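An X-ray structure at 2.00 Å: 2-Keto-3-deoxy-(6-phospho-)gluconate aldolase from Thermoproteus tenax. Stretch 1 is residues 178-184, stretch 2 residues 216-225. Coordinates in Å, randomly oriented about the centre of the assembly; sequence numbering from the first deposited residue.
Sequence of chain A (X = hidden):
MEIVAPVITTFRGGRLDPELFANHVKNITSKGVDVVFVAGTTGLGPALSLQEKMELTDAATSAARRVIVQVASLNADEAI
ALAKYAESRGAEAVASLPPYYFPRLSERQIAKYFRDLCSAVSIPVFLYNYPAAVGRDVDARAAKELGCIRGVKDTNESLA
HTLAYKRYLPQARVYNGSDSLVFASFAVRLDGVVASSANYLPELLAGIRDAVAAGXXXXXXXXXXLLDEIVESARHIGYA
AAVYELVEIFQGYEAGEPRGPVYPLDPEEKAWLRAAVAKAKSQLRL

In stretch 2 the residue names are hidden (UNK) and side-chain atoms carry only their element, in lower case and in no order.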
ATOM      1  N   SER A 178      -8.012  -5.461  17.268  1.00 19.61           N
ATOM      2  CA  SER A 178      -8.574  -4.186  16.806  1.00 20.01           C
ATOM      3  C   SER A 178      -9.770  -3.752  17.683  1.00 19.34           C
ATOM      4  O   SER A 178     -10.702  -4.532  17.893  1.00 18.17           O
ATOM      5  CB  SER A 178      -8.948  -4.269  15.315  1.00 21.37           C
ATOM      6  OG  SER A 178      -9.641  -3.076  14.920  1.00 25.04           O
ATOM      7  N   ASP A 179      -9.704  -2.554  18.252  1.00 16.67           N
ATOM      8  CA  ASP A 179     -10.833  -2.021  19.046  1.00 18.51           C
ATOM      9  C   ASP A 179     -12.143  -1.957  18.233  1.00 19.74           C
ATOM     10  O   ASP A 179     -13.241  -2.058  18.790  1.00 18.60           O
ATOM     11  CB  ASP A 179     -10.509  -0.623  19.521  1.00 18.90           C
ATOM     12  CG  ASP A 179      -9.475  -0.621  20.650  1.00 19.80           C
ATOM     13  OD1 ASP A 179      -9.798  -1.066  21.756  1.00 19.27           O
ATOM     14  OD2 ASP A 179      -8.351  -0.205  20.393  1.00 21.48           O
ATOM     15  N   SER A 180     -12.012  -1.777  16.921  1.00 18.58           N
ATOM     16  CA  SER A 180     -13.209  -1.668  16.066  1.00 19.38           C
ATOM     17  C   SER A 180     -13.864  -3.025  15.821  1.00 18.95           C
ATOM     18  O   SER A 180     -14.964  -3.092  15.235  1.00 20.55           O
ATOM     19  CB  SER A 180     -12.799  -1.037  14.746  1.00 18.82           C
ATOM     20  OG  SER A 180     -12.067  -2.016  14.023  1.00 22.65           O
ATOM     21  N   LEU A 181     -13.210  -4.111  16.240  1.00 17.41           N
ATOM     22  CA  LEU A 181     -13.709  -5.482  16.010  1.00 17.78           C
ATOM     23  C   LEU A 181     -14.061  -6.292  17.277  1.00 18.16           C
ATOM     24  O   LEU A 181     -14.181  -7.523  17.216  1.00 19.76           O
ATOM     25  CB  LEU A 181     -12.747  -6.298  15.121  1.00 16.76           C
ATOM     26  CG  LEU A 181     -12.573  -5.834  13.669  1.00 16.54           C
ATOM     27  CD1 LEU A 181     -11.439  -6.581  12.949  1.00 17.37           C
ATOM     28  CD2 LEU A 181     -13.944  -5.996  12.911  1.00 16.37           C
ATOM     29  N   VAL A 182     -14.226  -5.629  18.417  1.00 17.92           N
ATOM     30  CA  VAL A 182     -14.575  -6.352  19.656  1.00 18.46           C
ATOM     31  C   VAL A 182     -15.912  -7.101  19.537  1.00 19.19           C
ATOM     32  O   VAL A 182     -16.016  -8.304  19.775  1.00 17.18           O
ATOM     33  CB  VAL A 182     -14.598  -5.400  20.861  1.00 19.35           C
ATOM     34  CG1 VAL A 182     -15.181  -6.096  22.100  1.00 19.08           C
ATOM     35  CG2 VAL A 182     -13.130  -4.889  21.168  1.00 19.02           C
ATOM     36  N   PHE A 183     -16.944  -6.351  19.179  1.00 19.16           N
ATOM     37  CA  PHE A 183     -18.251  -6.928  18.883  1.00 18.92           C
ATOM     38  C   PHE A 183     -18.138  -8.084  17.889  1.00 18.23           C
ATOM     39  O   PHE A 183     -18.526  -9.215  18.190  1.00 18.79           O
ATOM     40  CB  PHE A 183     -19.179  -5.787  18.411  1.00 20.20           C
ATOM     41  CG  PHE A 183     -20.355  -6.227  17.597  1.00 21.69           C
ATOM     42  CD1 PHE A 183     -21.158  -7.287  18.006  1.00 21.36           C
ATOM     43  CD2 PHE A 183     -20.704  -5.513  16.449  1.00 22.37           C
ATOM     44  CE1 PHE A 183     -22.281  -7.683  17.234  1.00 22.37           C
ATOM     45  CE2 PHE A 183     -21.827  -5.890  15.677  1.00 22.07           C
ATOM     46  CZ  PHE A 183     -22.606  -6.942  16.067  1.00 21.77           C
ATOM     47  N   ALA A 184     -17.577  -7.821  16.717  1.00 16.87           N
ATOM     48  CA  ALA A 184     -17.453  -8.830  15.683  1.00 17.99           C
ATOM     49  C   ALA A 184     -16.682 -10.088  16.125  1.00 18.53           C
ATOM     50  O   ALA A 184     -17.076 -11.218  15.805  1.00 17.25           O
ATOM     51  CB  ALA A 184     -16.815  -8.231  14.442  1.00 16.90           C
ATOM     52  N   UNK A 216     -28.291 -10.299  22.174  1.00 30.78           N
ATOM     53  CA  UNK A 216     -28.617  -8.887  22.002  1.00 29.94           C
ATOM     54  C   UNK A 216     -27.593  -8.184  21.075  1.00 30.52           C
ATOM     55  O   UNK A 216     -26.805  -7.337  21.511  1.00 28.53           O
ATOM     56  c   UNK A 216     -29.424  -6.895  23.374  1.00 29.99           C
ATOM     57  o   UNK A 216     -29.638  -6.368  24.487  1.00 29.10           O
ATOM     58  o   UNK A 216     -29.757  -6.354  22.294  1.00 29.17           O
ATOM     59  c   UNK A 216     -28.672  -8.221  23.373  1.00 29.52           C
ATOM     60  N   UNK A 217     -27.661  -8.500  19.792  1.00 31.25           N
ATOM     61  CA  UNK A 217     -26.701  -7.986  18.818  1.00 32.53           C
ATOM     62  C   UNK A 217     -26.811  -6.474  18.651  1.00 31.83           C
ATOM     63  O   UNK A 217     -25.803  -5.781  18.490  1.00 30.35           O
ATOM     64  c   UNK A 217     -26.842  -8.719  17.466  1.00 34.50           C
ATOM     65  c   UNK A 217     -26.564 -10.218  17.655  1.00 35.30           C
ATOM     66  c   UNK A 217     -25.142 -10.533  18.101  1.00 36.81           C
ATOM     67  c   UNK A 217     -25.920  -8.107  16.416  1.00 33.29           C
ATOM     68  N   UNK A 218     -28.031  -5.955  18.734  1.00 30.23           N
ATOM     69  CA  UNK A 218     -28.240  -4.515  18.621  1.00 31.15           C
ATOM     70  C   UNK A 218     -27.549  -3.723  19.752  1.00 27.37           C
ATOM     71  O   UNK A 218     -26.933  -2.694  19.485  1.00 25.02           O
ATOM     72  o   UNK A 218     -30.625  -6.844  18.432  1.00 41.29           O
ATOM     73  c   UNK A 218     -30.453  -4.723  17.265  1.00 38.93           C
ATOM     74  o   UNK A 218     -30.784  -6.864  16.236  1.00 43.80           O
ATOM     75  c   UNK A 218     -30.640  -6.247  17.318  1.00 41.20           C
ATOM     76  c   UNK A 218     -29.736  -4.158  18.524  1.00 35.09           C
ATOM     77  N   UNK A 219     -27.681  -4.173  20.997  1.00 24.21           N
ATOM     78  CA  UNK A 219     -26.976  -3.517  22.110  1.00 25.34           C
ATOM     79  C   UNK A 219     -25.430  -3.602  21.933  1.00 22.31           C
ATOM     80  O   UNK A 219     -24.699  -2.623  22.155  1.00 21.86           O
ATOM     81  n   UNK A 219     -27.163  -1.410  27.170  1.00 35.88           N
ATOM     82  n   UNK A 219     -26.214  -3.524  27.094  1.00 32.75           N
ATOM     83  n   UNK A 219     -25.455  -1.958  28.598  1.00 35.72           N
ATOM     84  c   UNK A 219     -27.381  -4.129  23.468  1.00 25.97           C
ATOM     85  c   UNK A 219     -26.284  -2.302  27.620  1.00 35.22           C
ATOM     86  c   UNK A 219     -26.491  -3.661  24.623  1.00 28.25           C
ATOM     87  c   UNK A 219     -27.061  -4.019  26.003  1.00 29.92           C
ATOM     88  N   UNK A 220     -24.950  -4.783  21.583  1.00 19.84           N
ATOM     89  CA  UNK A 220     -23.502  -5.010  21.343  1.00 21.82           C
ATOM     90  C   UNK A 220     -22.981  -4.054  20.278  1.00 21.81           C
ATOM     91  O   UNK A 220     -21.937  -3.409  20.446  1.00 18.88           O
ATOM     92  c   UNK A 220     -23.250  -6.440  20.883  1.00 20.66           C
ATOM     93  N   UNK A 221     -23.712  -3.979  19.156  1.00 21.53           N
ATOM     94  CA  UNK A 221     -23.331  -3.086  18.083  1.00 22.17           C
ATOM     95  C   UNK A 221     -23.375  -1.618  18.502  1.00 22.15           C
ATOM     96  O   UNK A 221     -22.506  -0.832  18.150  1.00 20.68           O
ATOM     97  n   UNK A 221     -26.486  -4.753  13.225  1.00 37.04           N
ATOM     98  n   UNK A 221     -28.105  -3.317  13.961  1.00 36.89           N
ATOM     99  c   UNK A 221     -26.831  -3.651  13.883  1.00 35.92           C
ATOM    100  n   UNK A 221     -25.909  -2.863  14.442  1.00 33.42           N
ATOM    101  c   UNK A 221     -24.237  -3.301  16.862  1.00 24.93           C
ATOM    102  c   UNK A 221     -23.772  -2.545  15.627  1.00 27.77           C
ATOM    103  c   UNK A 221     -24.474  -3.118  14.389  1.00 31.00           C
ATOM    104  N   UNK A 222     -24.398  -1.237  19.251  1.00 21.53           N
ATOM    105  CA  UNK A 222     -24.485   0.119  19.747  1.00 23.30           C
ATOM    106  C   UNK A 222     -23.320   0.503  20.683  1.00 21.88           C
ATOM    107  O   UNK A 222     -22.771   1.602  20.580  1.00 20.90           O
ATOM    108  c   UNK A 222     -25.799   0.322  20.493  1.00 25.75           C
ATOM    109  o   UNK A 222     -25.807   1.636  21.037  1.00 29.36           O
ATOM    110  N   UNK A 223     -22.983  -0.390  21.612  1.00 19.26           N
ATOM    111  CA  UNK A 223     -21.817  -0.193  22.487  1.00 19.54           C
ATOM    112  C   UNK A 223     -20.536  -0.074  21.649  1.00 17.43           C
ATOM    113  O   UNK A 223     -19.726   0.801  21.890  1.00 18.14           O
ATOM    114  c   UNK A 223     -22.626  -2.657  25.396  1.00 21.53           C
ATOM    115  c   UNK A 223     -22.809  -0.162  25.386  1.00 21.23           C
ATOM    116  c   UNK A 223     -22.802  -1.433  24.539  1.00 20.61           C
ATOM    117  c   UNK A 223     -21.689  -1.365  23.479  1.00 18.96           C
ATOM    118  N   UNK A 224     -20.371  -0.965  20.678  1.00 17.94           N
ATOM    119  CA  UNK A 224     -19.247  -0.868  19.731  1.00 17.97           C
ATOM    120  C   UNK A 224     -19.114   0.495  19.052  1.00 19.37           C
ATOM    121  O   UNK A 224     -18.003   1.061  18.926  1.00 18.59           O
ATOM    122  c   UNK A 224     -19.327  -1.970  18.681  1.00 18.30           C
ATOM    123  c   UNK A 224     -18.150  -1.924  17.654  1.00 18.57           C
ATOM    124  c   UNK A 224     -16.819  -2.285  18.308  1.00 20.04           C
ATOM    125  o   UNK A 224     -15.944  -1.431  18.518  1.00 22.28           O
ATOM    126  n   UNK A 224     -16.673  -3.533  18.638  1.00 18.89           N
ATOM    127  N   UNK A 225     -20.234   1.043  18.596  1.00 19.58           N
ATOM    128  CA  UNK A 225     -20.179   2.308  17.884  1.00 19.00           C
ATOM    129  C   UNK A 225     -19.793   3.442  18.837  1.00 19.08           C
ATOM    130  O   UNK A 225     -19.060   4.359  18.468  1.00 17.55           O
ATOM    131  c   UNK A 225     -20.797   1.128  15.288  1.00 21.06           C
ATOM    132  c   UNK A 225     -23.447   0.808  14.430  1.00 20.30           C
ATOM    133  c   UNK A 225     -22.412   0.179  13.722  1.00 21.16           C
ATOM    134  c   UNK A 225     -21.828   1.751  16.001  1.00 21.41           C
ATOM    135  c   UNK A 225     -23.155   1.595  15.551  1.00 21.16           C
ATOM    136  c   UNK A 225     -21.532   2.613  17.211  1.00 20.66           C
ATOM    137  c   UNK A 225     -21.084   0.319  14.147  1.00 21.99           C
TER

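Position 216 precedes the helix and carries two side-chain carbons, the second bearing two oxygens. This short carboxylate lies beyond the reach of stretch 1, and it is Asp-216. Its OD1 accepts a hydrogen bond from the backbone N of position 219 at 3.3 Å, capping the helix that begins at the next residue.

Position 217 has four carbons, forked at the first, with one arm two carbons long; the one-carbon arm meets the edge of the Phe-183 ring. That beta-branched pattern identifies Ile-217, whose CG2 comes within 3.5 Å of Phe-183 CZ.

At 218 three carbons end in two oxygens, and CA-to-CB points away from stretch 1; this is Glu-218, an exposed residue. Position 219 shows three carbons, a nitrogen, and then a carbon carrying two further nitrogens, all clear of stretch 1. The guanidinium defines Arg-219, which is extended through its first three chi angles (all t).

The single carbon at 220, its CB, points toward stretch 1 and lies 3.7 Å from Phe-183 CD1; this is Ala-220. Phe-183 CA and Ala-220 CA are 6.1 Å apart, so the backbones come close here, with a methyl group as the whole side chain on stretch 2.

Position 221 again has three carbons, a nitrogen and a carbon with two more nitrogens. Its CB packs 3.7 Å from Phe-183 CE2, whereas the end of the chain leads away; this is Arg-221.

Position 222, one carbon followed by one oxygen, is exposed and out of reach: Ser-222. The four carbons at 223, forked at the second, are buried but make no contact with stretch 1; they give Leu-223.

Position 224 has three carbons, the third carrying one oxygen and one nitrogen, and its CA-to-CB bond points toward stretch 1. The end of the side chain lies along the backbone from Asp-179 to Phe-183. This amide is Gln-224; its carbonyl and amino ends are probably interchanged in the model, which leaves the individual polar pairings open.

At 225 one carbon leads to a six-carbon ring without a hydroxyl. Its CB points away, and the ring comes nearer than its CB but does not reach stretch 1: Phe-225.

The contact rests on one knob, Phe-183, and on the amide of Gln-224. Phe-183 enters among Ile-217, Ala-220, Arg-221 and Gln-224, one ring face lying against the helix backbone around Ala-220 C and Arg-221 CA. One turn beyond Ala-220, Gln-224 reaches back to the backbone up to and including Phe-183 N, so apolar packing and a buried amide share an interface of 331 Å² of surface, both sides summed.

Stretch 2 216-225: DIERARSLQF
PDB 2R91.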